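Local coordinates for Rik1-associated factor 1 (Schizosaccharomyces pombe, PDB 4O9D), which acts in the Clr4 methyltransferase complex, which contributes to heterochromatin establishment by methylating histone H3 to form H3K9me, a step promoted by the complex's ubiquitylation of H3, at residues Thr91-Cys96 and Asp131-Leu136; Ala145-Asn150 and Tyr181-Ile186. All coordinates share one frame; numbering follows the deposited sequence.

How the contacts relate
Both contacts join neighbouring blades of the WD-repeat beta-propeller and share the sheet that contains strands 133-138 and 144-148. Contact 1 sets the innermost strand of the preceding blade beside that sheet's innermost strand and is partly buried; contact 2 joins its second strand to the innermost strand of the following blade and is buried. Their centres lie about 9 Å apart, linked by probable backbone hydrogen bonds from K149 N to Y132 O and from H134 N to A147 O. Contact 1 relies on polar side chains, with a salt bridge at D94. Contact 2 combines small apolar groups with backbone carbonyls that accept one amide, one hydroxyl and a bridging water.

Contact 1 of 2, residues Thr91-Cys96 and Asp131-Leu136; sequences TISDLC and DYIHKL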
ATOM      1  N   THR A  91      -6.898 -13.163   4.262  1.00 28.74           N
ATOM      2  CA  THR A  91      -5.929 -12.207   3.741  1.00 30.69           C
ATOM      3  C   THR A  91      -5.900 -10.838   4.434  1.00 26.22           C
ATOM      4  O   THR A  91      -6.917 -10.166   4.578  1.00 29.44           O
ATOM      5  CB  THR A  91      -6.191 -11.999   2.253  1.00 28.69           C
ATOM      6  OG1 THR A  91      -5.958 -13.243   1.574  1.00 31.57           O
ATOM      7  CG2 THR A  91      -5.271 -10.903   1.672  1.00 30.49           C
ATOM      8  N   ILE A  92      -4.711 -10.416   4.839  1.00 27.78           N
ATOM      9  CA  ILE A  92      -4.531  -9.078   5.376  1.00 27.34           C
ATOM     10  C   ILE A  92      -4.449  -8.124   4.201  1.00 30.70           C
ATOM     11  O   ILE A  92      -3.607  -8.296   3.315  1.00 30.29           O
ATOM     12  CB  ILE A  92      -3.251  -8.943   6.217  1.00 27.71           C
ATOM     13  CG1 ILE A  92      -3.284  -9.929   7.392  1.00 25.71           C
ATOM     14  CG2 ILE A  92      -3.094  -7.486   6.720  1.00 24.38           C
ATOM     15  CD1 ILE A  92      -4.333  -9.618   8.420  1.00 26.89           C
ATOM     16  N   SER A  93      -5.319  -7.120   4.189  1.00 22.95           N
ATOM     17  CA  SER A  93      -5.395  -6.241   3.037  1.00 31.36           C
ATOM     18  C   SER A  93      -4.620  -4.944   3.289  1.00 25.56           C
ATOM     19  O   SER A  93      -4.056  -4.367   2.368  1.00 27.69           O
ATOM     20  CB  SER A  93      -6.863  -5.978   2.649  1.00 28.64           C
ATOM     21  OG  SER A  93      -7.564  -5.352   3.712  1.00 28.22           O
ATOM     22  N   ASP A  94      -4.557  -4.486   4.529  1.00 21.97           N
ATOM     23  CA  ASP A  94      -3.755  -3.310   4.812  1.00 28.26           C
ATOM     24  C   ASP A  94      -3.474  -3.246   6.299  1.00 28.03           C
ATOM     25  O   ASP A  94      -4.085  -3.950   7.091  1.00 26.86           O
ATOM     26  CB  ASP A  94      -4.458  -2.024   4.338  1.00 22.73           C
ATOM     27  CG  ASP A  94      -3.460  -0.945   3.822  1.00 28.55           C
ATOM     28  OD1 ASP A  94      -2.229  -1.119   4.003  1.00 27.62           O
ATOM     29  OD2 ASP A  94      -3.916   0.072   3.248  1.00 26.24           O
ATOM     30  N   LEU A  95      -2.527  -2.408   6.674  1.00 25.73           N
ATOM     31  CA  LEU A  95      -2.259  -2.157   8.074  1.00 25.72           C
ATOM     32  C   LEU A  95      -1.417  -0.914   8.197  1.00 30.68           C
ATOM     33  O   LEU A  95      -0.730  -0.524   7.252  1.00 27.01           O
ATOM     34  CB  LEU A  95      -1.584  -3.356   8.749  1.00 27.71           C
ATOM     35  CG  LEU A  95      -0.645  -4.235   7.931  1.00 27.20           C
ATOM     36  CD1 LEU A  95       0.618  -3.497   7.580  1.00 28.54           C
ATOM     37  CD2 LEU A  95      -0.334  -5.509   8.722  1.00 29.62           C
ATOM     38  N   CYS A  96      -1.513  -0.262   9.347  1.00 25.17           N
ATOM     39  CA  CYS A  96      -0.717   0.927   9.581  1.00 28.35           C
ATOM     40  C   CYS A  96      -0.640   1.148  11.077  1.00 26.99           C
ATOM     41  O   CYS A  96      -1.587   0.857  11.804  1.00 25.53           O
ATOM     42  CB  CYS A  96      -1.328   2.142   8.882  1.00 27.66           C
ATOM     43  SG  CYS A  96      -3.076   2.368   9.207  1.00 32.66           S
ATOM     44  N   ASP A 131     -18.388  -6.381   3.730  1.00 28.10           N
ATOM     45  CA  ASP A 131     -17.581  -7.058   2.714  1.00 29.01           C
ATOM     46  C   ASP A 131     -16.095  -6.771   3.025  1.00 28.72           C
ATOM     47  O   ASP A 131     -15.781  -6.074   3.999  1.00 25.02           O
ATOM     48  CB  ASP A 131     -17.994  -6.566   1.313  1.00 26.65           C
ATOM     49  CG  ASP A 131     -17.756  -7.600   0.206  1.00 33.38           C
ATOM     50  OD1 ASP A 131     -17.030  -8.597   0.401  1.00 30.91           O
ATOM     51  OD2 ASP A 131     -18.304  -7.393  -0.901  1.00 32.29           O
ATOM     52  N   TYR A 132     -15.197  -7.340   2.235  1.00 27.10           N
ATOM     53  CA  TYR A 132     -13.760  -7.217   2.500  1.00 29.08           C
ATOM     54  C   TYR A 132     -13.355  -5.775   2.766  1.00 23.03           C
ATOM     55  O   TYR A 132     -13.863  -4.835   2.130  1.00 23.95           O
ATOM     56  CB  TYR A 132     -12.932  -7.679   1.305  1.00 31.03           C
ATOM     57  CG  TYR A 132     -13.135  -9.109   0.872  1.00 35.65           C
ATOM     58  CD1 TYR A 132     -13.764 -10.029   1.695  1.00 31.88           C
ATOM     59  CD2 TYR A 132     -12.664  -9.542  -0.367  1.00 36.76           C
ATOM     60  CE1 TYR A 132     -13.933 -11.341   1.294  1.00 34.33           C
ATOM     61  CE2 TYR A 132     -12.844 -10.848  -0.780  1.00 38.01           C
ATOM     62  CZ  TYR A 132     -13.479 -11.740   0.057  1.00 37.49           C
ATOM     63  OH  TYR A 132     -13.640 -13.045  -0.345  1.00 44.39           O
ATOM     64  N   ILE A 133     -12.445  -5.605   3.717  1.00 24.18           N
ATOM     65  CA  ILE A 133     -11.698  -4.357   3.820  1.00 23.06           C
ATOM     66  C   ILE A 133     -10.639  -4.371   2.711  1.00 23.95           C
ATOM     67  O   ILE A 133      -9.923  -5.360   2.567  1.00 23.10           O
ATOM     68  CB  ILE A 133     -11.003  -4.231   5.176  1.00 24.65           C
ATOM     69  CG1 ILE A 133     -12.024  -4.434   6.317  1.00 26.49           C
ATOM     70  CG2 ILE A 133     -10.316  -2.855   5.291  1.00 20.01           C
ATOM     71  CD1 ILE A 133     -13.278  -3.505   6.250  1.00 23.53           C
ATOM     72  N   HIS A 134     -10.534  -3.292   1.939  1.00 22.29           N
ATOM     73  CA  HIS A 134      -9.478  -3.202   0.891  1.00 27.51           C
ATOM     74  C   HIS A 134      -8.299  -2.248   1.174  1.00 24.56           C
ATOM     75  O   HIS A 134      -7.201  -2.466   0.664  1.00 23.80           O
ATOM     76  CB  HIS A 134     -10.106  -2.790  -0.461  1.00 25.27           C
ATOM     77  CG  HIS A 134     -10.774  -3.916  -1.193  1.00 29.31           C
ATOM     78  ND1 HIS A 134     -11.659  -3.710  -2.233  1.00 31.69           N
ATOM     79  CD2 HIS A 134     -10.680  -5.261  -1.044  1.00 28.33           C
ATOM     80  CE1 HIS A 134     -12.056  -4.878  -2.710  1.00 27.74           C
ATOM     81  NE2 HIS A 134     -11.484  -5.834  -1.999  1.00 30.85           N
ATOM     82  N   LYS A 135      -8.521  -1.158   1.912  1.00 23.77           N
ATOM     83  CA  LYS A 135      -7.432  -0.187   2.174  1.00 24.51           C
ATOM     84  C   LYS A 135      -7.631   0.593   3.460  1.00 25.73           C
ATOM     85  O   LYS A 135      -8.767   0.806   3.902  1.00 24.38           O
ATOM     86  CB  LYS A 135      -7.296   0.836   1.042  1.00 24.56           C
ATOM     87  CG  LYS A 135      -5.859   1.366   0.850  1.00 22.55           C
ATOM     88  CD  LYS A 135      -4.951   0.358   0.162  1.00 26.32           C
ATOM     89  CE  LYS A 135      -3.532   0.933  -0.026  1.00 29.48           C
ATOM     90  NZ  LYS A 135      -2.926   1.381   1.276  1.00 31.24           N
ATOM     91  N   LEU A 136      -6.522   1.019   4.059  1.00 22.34           N
ATOM     92  CA  LEU A 136      -6.556   1.921   5.212  1.00 21.63           C
ATOM     93  C   LEU A 136      -5.719   3.160   4.971  1.00 22.61           C
ATOM     94  O   LEU A 136      -4.711   3.092   4.293  1.00 24.50           O
ATOM     95  CB  LEU A 136      -5.978   1.232   6.457  1.00 21.15           C
ATOM     96  CG  LEU A 136      -6.734   0.018   6.975  1.00 26.11           C
ATOM     97  CD1 LEU A 136      -5.950  -0.619   8.144  1.00 24.28           C
ATOM     98  CD2 LEU A 136      -8.147   0.430   7.387  1.00 25.19           C
TER
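D94 and K135 meet where the innermost strands of two successive beta-propeller blades, 92-96 and 133-136, run side by side at 22° with their axes 5.4 Å apart. Each strand carries a classic beta bulge, S93 and D94 facing G107 on one blade, H134 and K135 facing A147 on the next. S93 and D94 both point toward the neighbouring blade, where their side chains bond to its backbone and to K135. The carboxylate of D94 is gripped on both oxygens. OD2 takes a nearly straight bond from L136 N (2.9 Å, 174° at the hydrogen) on its anti side and a salt bridge from K135 NZ (2.6 Å) on its syn side, the two donors coming from opposite faces of the carboxylate plane. OD1 accepts L95 N from above that plane, which helps to fix the rotation of the group. The K135 chain bends at chi2 and again at chi4, curling round OD2 with its CG only 3.3 Å from that oxygen; the ammonium would favour the ionised carboxylate. L136 packs beside this group, its CG 4.0 Å from D94 CB and its CB 4.2 Å from C96 SG. Farther back along the strands, S93 OG sits between its own backbone N and carbonyl carbon (chi1 61°) and donates to I133 O at 2.6 Å, approaching from well above the carbonyl plane.

Contact 2 of 2, residues Ala145-Asn150 and Tyr181-Ile186; sequences AVACKN and YSASLI
This inter-blade seam of the beta-propeller packs the second strand of one blade, 145-148, against the innermost strand of the next, 182-186. The strands are roughly antiparallel (143°) but splay so that direct hydrogen bonding gathers at one end and apolar packing at the other. At the polar end, A183 N donates to C148 O at 3.1 Å, a bent bond whose donor is tilted out of the carbonyl plane. One residue along, S182 OG donates to K149 O at 2.8 Å, lying in the carbonyl plane on a lone pair. Its chi1 of -71° sets OG beside its own backbone N, and there the hydroxyl also lies against K149 CG. Beyond CG the lysine chain is extended, and K149 makes a cation-pi contact with F206. At the apolar end A147 CB is wedged between the backbone of A183, whose O is 3.6 Å away, and I186 CB at 3.9 Å. I186 CG1 stands anti to the backbone N, and the branch ends with CD1 3.8 Å from A145 CB and 3.5 Å from V146 O. S184, which points away from 145-150, hydrogen-bonds through OG to D204 OD1 and H134 ND1, so the serine also ties its blade to the strand beside 144-148. C148 SG accepts N150 N almost straight (172°), within the residues that follow the strand. A water closes the polar end, donating to N150 O at 2.8 Å and to Y181 O at 2.9 Å.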
ATOM      1  N   ALA A 145      -9.117   6.048   8.063  1.00 22.37           N
ATOM      2  CA  ALA A 145     -10.064   5.912   6.960  1.00 20.74           C
ATOM      3  C   ALA A 145     -10.036   4.492   6.441  1.00 23.37           C
ATOM      4  O   ALA A 145      -8.974   3.855   6.355  1.00 25.82           O
ATOM      5  CB  ALA A 145      -9.788   6.935   5.846  1.00 21.79           C
ATOM      6  N   VAL A 146     -11.214   3.980   6.122  1.00 20.18           N
ATOM      7  CA  VAL A 146     -11.363   2.603   5.747  1.00 18.14           C
ATOM      8  C   VAL A 146     -12.054   2.526   4.390  1.00 22.56           C
ATOM      9  O   VAL A 146     -13.099   3.143   4.213  1.00 25.38           O
ATOM     10  CB  VAL A 146     -12.211   1.894   6.778  1.00 21.26           C
ATOM     11  CG1 VAL A 146     -12.271   0.422   6.483  1.00 19.75           C
ATOM     12  CG2 VAL A 146     -11.613   2.155   8.170  1.00 23.64           C
ATOM     13  N   ALA A 147     -11.485   1.776   3.438  1.00 20.02           N
ATOM     14  CA  ALA A 147     -12.157   1.568   2.158  1.00 20.02           C
ATOM     15  C   ALA A 147     -12.655   0.130   2.065  1.00 22.01           C
ATOM     16  O   ALA A 147     -11.885  -0.823   2.167  1.00 24.58           O
ATOM     17  CB  ALA A 147     -11.235   1.933   0.967  1.00 20.20           C
ATOM     18  N   CYS A 148     -13.960  -0.018   1.852  1.00 24.24           N
ATOM     19  CA  CYS A 148     -14.594  -1.332   1.917  1.00 22.04           C
ATOM     20  C   CYS A 148     -15.140  -1.761   0.556  1.00 21.67           C
ATOM     21  O   CYS A 148     -15.604  -0.934  -0.237  1.00 23.46           O
ATOM     22  CB  CYS A 148     -15.720  -1.316   2.968  1.00 20.73           C
ATOM     23  SG  CYS A 148     -16.624  -2.882   3.079  1.00 26.87           S
ATOM     24  N   LYS A 149     -15.090  -3.066   0.313  1.00 22.94           N
ATOM     25  CA  LYS A 149     -15.579  -3.657  -0.916  1.00 25.56           C
ATOM     26  C   LYS A 149     -17.067  -3.382  -1.133  1.00 28.48           C
ATOM     27  O   LYS A 149     -17.531  -3.369  -2.278  1.00 26.90           O
ATOM     28  CB  LYS A 149     -15.303  -5.166  -0.900  1.00 30.83           C
ATOM     29  CG  LYS A 149     -15.453  -5.872  -2.248  1.00 28.79           C
ATOM     30  CD  LYS A 149     -14.910  -7.301  -2.208  1.00 30.79           C
ATOM     31  CE  LYS A 149     -15.156  -8.028  -3.524  1.00 39.55           C
ATOM     32  NZ  LYS A 149     -14.428  -9.338  -3.602  1.00 40.93           N
ATOM     33  N   ASN A 150     -17.816  -3.143  -0.051  1.00 27.26           N
ATOM     34  CA  ASN A 150     -19.253  -2.896  -0.187  1.00 27.43           C
ATOM     35  C   ASN A 150     -19.555  -1.537  -0.810  1.00 29.12           C
ATOM     36  O   ASN A 150     -20.709  -1.212  -1.050  1.00 25.22           O
ATOM     37  CB  ASN A 150     -19.996  -3.035   1.163  1.00 29.15           C
ATOM     38  CG  ASN A 150     -19.603  -1.974   2.169  1.00 27.80           C
ATOM     39  OD1 ASN A 150     -18.801  -1.103   1.866  1.00 31.40           O
ATOM     40  ND2 ASN A 150     -20.178  -2.036   3.377  1.00 27.52           N
ATOM     41  N   TYR A 181     -20.152  -0.239  -7.355  1.00 24.51           N
ATOM     42  CA  TYR A 181     -18.704  -0.085  -7.242  1.00 23.37           C
ATOM     43  C   TYR A 181     -18.147  -0.487  -5.876  1.00 24.44           C
ATOM     44  O   TYR A 181     -18.845  -0.445  -4.863  1.00 24.11           O
ATOM     45  CB  TYR A 181     -18.280   1.362  -7.532  1.00 26.04           C
ATOM     46  CG  TYR A 181     -18.453   1.808  -8.976  1.00 24.67           C
ATOM     47  CD1 TYR A 181     -18.730   0.896  -9.990  1.00 30.03           C
ATOM     48  CD2 TYR A 181     -18.350   3.145  -9.315  1.00 21.13           C
ATOM     49  CE1 TYR A 181     -18.877   1.317 -11.315  1.00 27.12           C
ATOM     50  CE2 TYR A 181     -18.514   3.570 -10.620  1.00 25.59           C
ATOM     51  CZ  TYR A 181     -18.771   2.648 -11.614  1.00 28.02           C
ATOM     52  OH  TYR A 181     -18.934   3.078 -12.914  1.00 32.22           O
ATOM     53  N   SER A 182     -16.881  -0.874  -5.858  1.00 24.33           N
ATOM     54  CA  SER A 182     -16.195  -1.174  -4.599  1.00 25.37           C
ATOM     55  C   SER A 182     -15.280  -0.013  -4.277  1.00 25.52           C
ATOM     56  O   SER A 182     -14.702   0.573  -5.187  1.00 25.32           O
ATOM     57  CB  SER A 182     -15.404  -2.463  -4.712  1.00 24.78           C
ATOM     58  OG  SER A 182     -16.290  -3.583  -4.774  1.00 33.39           O
ATOM     59  N   ALA A 183     -15.189   0.359  -3.001  1.00 20.90           N
ATOM     60  CA  ALA A 183     -14.219   1.352  -2.580  1.00 23.26           C
ATOM     61  C   ALA A 183     -12.937   0.589  -2.296  1.00 24.61           C
ATOM     62  O   ALA A 183     -12.889  -0.253  -1.378  1.00 23.35           O
ATOM     63  CB  ALA A 183     -14.682   2.085  -1.350  1.00 23.65           C
ATOM     64  N   SER A 184     -11.896   0.874  -3.074  1.00 26.78           N
ATOM     65  CA  SER A 184     -10.662   0.096  -2.970  1.00 23.27           C
ATOM     66  C   SER A 184      -9.375   0.895  -2.699  1.00 25.70           C
ATOM     67  O   SER A 184      -8.332   0.284  -2.466  1.00 26.35           O
ATOM     68  CB  SER A 184     -10.472  -0.735  -4.249  1.00 28.15           C
ATOM     69  OG  SER A 184     -11.530  -1.678  -4.398  1.00 33.22           O
ATOM     70  N   LEU A 185      -9.432   2.226  -2.759  1.00 21.56           N
ATOM     71  CA  LEU A 185      -8.259   3.073  -2.484  1.00 22.45           C
ATOM     72  C   LEU A 185      -8.681   4.205  -1.584  1.00 20.52           C
ATOM     73  O   LEU A 185      -9.797   4.701  -1.720  1.00 21.00           O
ATOM     74  CB  LEU A 185      -7.707   3.676  -3.784  1.00 18.71           C
ATOM     75  CG  LEU A 185      -7.442   2.590  -4.834  1.00 23.60           C
ATOM     76  CD1 LEU A 185      -7.274   3.220  -6.229  1.00 24.64           C
ATOM     77  CD2 LEU A 185      -6.248   1.796  -4.417  1.00 24.53           C
ATOM     78  N   ILE A 186      -7.792   4.682  -0.721  1.00 22.29           N
ATOM     79  CA  ILE A 186      -8.188   5.777   0.177  1.00 17.98           C
ATOM     80  C   ILE A 186      -6.968   6.519   0.701  1.00 23.51           C
ATOM     81  O   ILE A 186      -5.953   5.897   1.042  1.00 23.92           O
ATOM     82  CB  ILE A 186      -9.099   5.225   1.324  1.00 21.72           C
ATOM     83  CG1 ILE A 186     -10.082   6.290   1.848  1.00 21.54           C
ATOM     84  CG2 ILE A 186      -8.254   4.610   2.494  1.00 19.13           C
ATOM     85  CD1 ILE A 186     -11.293   5.681   2.605  1.00 20.30           C
TER
HETATM   86  O   HOH W   1     -21.483  -0.846  -3.760  1.00 31.59           O